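Local coordinates for protein pantothenate kinase (Coxiella burnetii, PDB 3TQC) that phosphorylates (R)-pantothenate with ATP to give (R)-4'-phosphopantothenate and ADP, the first step of coenzyme A biosynthesis, at residues B[122-127]-B[196-201]. Numbering follows the deposited sequence.
Sequences HPNVEV and QPDIVI
The backbone N and O of Asn124 are both bonded to Asp198, the first to its carboxylate and the second to its amide, where two parallel strands begin. Asp198 OD2 takes the backbone N-H of Asn124 on its anti lone pair (N to OD2 3.1 Å), and Asn124 O in return accepts two amides, Asp198 N at 2.8 Å and, more nearly in line with the carbonyl, Ile199 N at 3.1 Å. CG of Asp198, anti to its carbonyl carbon (chi1 -61°), lies against CA of His122, and OD2 also touches CD of Pro123. Beyond this, the parallel ladder continues from Glu126 N to Ile199 O and from Ile201 N to Glu126 O, the latter bond 2.6 Å long. Strand 125-129 is thereby added as the outermost strand to 199-203 in the central sheet of the P-loop kinase fold, and 199-203 pairs on its other edge with 93-99, the strand leading into the P-loop. On one face, Val125 CG1 meets Ile199 CG2 and Ile201 CD1, while Val127 CG2 packs on Ile201 CB; helix 105-116 covers Val127 and Ile201. On the other, CG of Glu126 rests on the ring of Pro197. Ile199 CD1 sits over a face of the His122 imidazole, 3.8 Å from the ring centroid, a CH-pi contact. NE2 of that ring is hydrogen-bonded to OG of Ser67, and Lys90 forms a salt bridge with OD1 of Asp198.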
loop_
_atom_site.group_PDB
_atom_site.type_symbol
_atom_site.label_atom_id
_atom_site.label_comp_id
_atom_site.label_asym_id
_atom_site.label_seq_id
_atom_site.Cartn_x
_atom_site.Cartn_y
_atom_site.Cartn_z
ATOM N N HIS B 122 21.015 -7.214 9.155
ATOM C CA HIS B 122 19.736 -7.853 9.376
ATOM C C HIS B 122 19.808 -9.369 9.424
ATOM O O HIS B 122 19.171 -10.054 8.647
ATOM C CB HIS B 122 18.715 -7.353 8.357
ATOM C CG HIS B 122 19.178 -7.400 6.941
ATOM N ND1 HIS B 122 19.299 -8.579 6.234
ATOM C CD2 HIS B 122 19.509 -6.408 6.083
ATOM C CE1 HIS B 122 19.703 -8.308 5.006
ATOM N NE2 HIS B 122 19.841 -7.000 4.888
ATOM N N PRO B 123 20.573 -9.905 10.387
ATOM C CA PRO B 123 20.762 -11.349 10.478
ATOM C C PRO B 123 19.535 -12.089 10.986
ATOM O O PRO B 123 19.456 -13.305 10.817
ATOM C CB PRO B 123 21.891 -11.474 11.503
ATOM C CG PRO B 123 21.650 -10.349 12.427
ATOM C CD PRO B 123 21.153 -9.218 11.556
ATOM N N ASN B 124 18.601 -11.375 11.618
ATOM C CA ASN B 124 17.438 -12.017 12.224
ATOM C C ASN B 124 16.253 -11.952 11.290
ATOM O O ASN B 124 15.656 -10.895 11.097
ATOM C CB ASN B 124 17.116 -11.392 13.574
ATOM C CG ASN B 124 18.197 -11.661 14.591
ATOM O OD1 ASN B 124 18.786 -12.739 14.596
ATOM N ND2 ASN B 124 18.475 -10.683 15.453
ATOM N N VAL B 125 15.945 -13.088 10.676
ATOM C CA VAL B 125 14.923 -13.119 9.648
ATOM C C VAL B 125 13.910 -14.190 9.957
ATOM O O VAL B 125 14.282 -15.331 10.196
ATOM C CB VAL B 125 15.547 -13.344 8.265
ATOM C CG1 VAL B 125 14.495 -13.146 7.156
ATOM C CG2 VAL B 125 16.714 -12.379 8.079
ATOM N N GLU B 126 12.633 -13.815 9.946
ATOM C CA GLU B 126 11.547 -14.751 10.258
ATOM C C GLU B 126 10.550 -14.867 9.145
ATOM O O GLU B 126 10.317 -13.916 8.417
ATOM C CB GLU B 126 10.796 -14.330 11.516
ATOM C CG GLU B 126 11.660 -14.289 12.728
ATOM C CD GLU B 126 12.021 -15.656 13.268
ATOM O OE1 GLU B 126 11.882 -16.687 12.567
ATOM O OE2 GLU B 126 12.472 -15.700 14.422
ATOM N N VAL B 127 9.948 -16.045 9.031
ATOM C CA VAL B 127 8.926 -16.270 8.035
ATOM C C VAL B 127 7.596 -16.503 8.730
ATOM O O VAL B 127 7.504 -17.325 9.665
ATOM C CB VAL B 127 9.286 -17.453 7.147
ATOM C CG1 VAL B 127 8.088 -17.880 6.272
ATOM C CG2 VAL B 127 10.484 -17.094 6.285
ATOM N N GLN B 196 10.622 -9.374 17.254
ATOM C CA GLN B 196 11.266 -8.206 16.637
ATOM C C GLN B 196 12.533 -8.541 15.861
ATOM O O GLN B 196 13.585 -7.979 16.113
ATOM C CB GLN B 196 11.515 -7.105 17.672
ATOM C CG GLN B 196 10.223 -6.522 18.200
ATOM C CD GLN B 196 9.438 -5.775 17.135
ATOM O OE1 GLN B 196 8.254 -6.049 16.907
ATOM N NE2 GLN B 196 10.083 -4.812 16.496
ATOM N N PRO B 197 12.421 -9.458 14.891
ATOM C CA PRO B 197 13.566 -9.734 14.040
ATOM C C PRO B 197 13.810 -8.510 13.167
ATOM O O PRO B 197 13.065 -7.533 13.238
ATOM C CB PRO B 197 13.080 -10.888 13.186
ATOM C CG PRO B 197 11.615 -10.619 13.034
ATOM C CD PRO B 197 11.177 -10.041 14.339
ATOM N N ASP B 198 14.839 -8.551 12.348
ATOM C CA ASP B 198 15.116 -7.435 11.479
ATOM C C ASP B 198 14.188 -7.481 10.284
ATOM O O ASP B 198 13.806 -6.450 9.745
ATOM C CB ASP B 198 16.569 -7.505 11.033
ATOM C CG ASP B 198 17.513 -7.426 12.194
ATOM O OD1 ASP B 198 17.528 -6.340 12.835
ATOM O OD2 ASP B 198 18.199 -8.447 12.472
ATOM N N ILE B 199 13.840 -8.696 9.872
ATOM C CA ILE B 199 13.009 -8.911 8.701
ATOM C C ILE B 199 11.985 -9.988 8.989
ATOM O O ILE B 199 12.296 -11.015 9.619
ATOM C CB ILE B 199 13.854 -9.338 7.490
ATOM C CG1 ILE B 199 14.873 -8.235 7.131
ATOM C CG2 ILE B 199 12.950 -9.708 6.315
ATOM C CD1 ILE B 199 15.906 -8.660 6.053
ATOM N N VAL B 200 10.750 -9.734 8.559
ATOM C CA VAL B 200 9.722 -10.740 8.564
ATOM C C VAL B 200 9.361 -10.986 7.121
ATOM O O VAL B 200 9.071 -10.045 6.378
ATOM C CB VAL B 200 8.467 -10.268 9.326
ATOM C CG1 VAL B 200 7.345 -11.296 9.186
ATOM C CG2 VAL B 200 8.815 -9.998 10.799
ATOM N N ILE B 201 9.409 -12.240 6.694
ATOM C CA ILE B 201 8.944 -12.579 5.368
ATOM C C ILE B 201 7.543 -13.107 5.576
ATOM O O ILE B 201 7.352 -14.103 6.254
ATOM C CB ILE B 201 9.840 -13.624 4.679
ATOM C CG1 ILE B 201 11.213 -13.022 4.359
ATOM C CG2 ILE B 201 9.183 -14.147 3.392
ATOM C CD1 ILE B 201 12.265 -14.049 4.002
HETATM O O HOH W 1 16.934 -8.445 15.825
#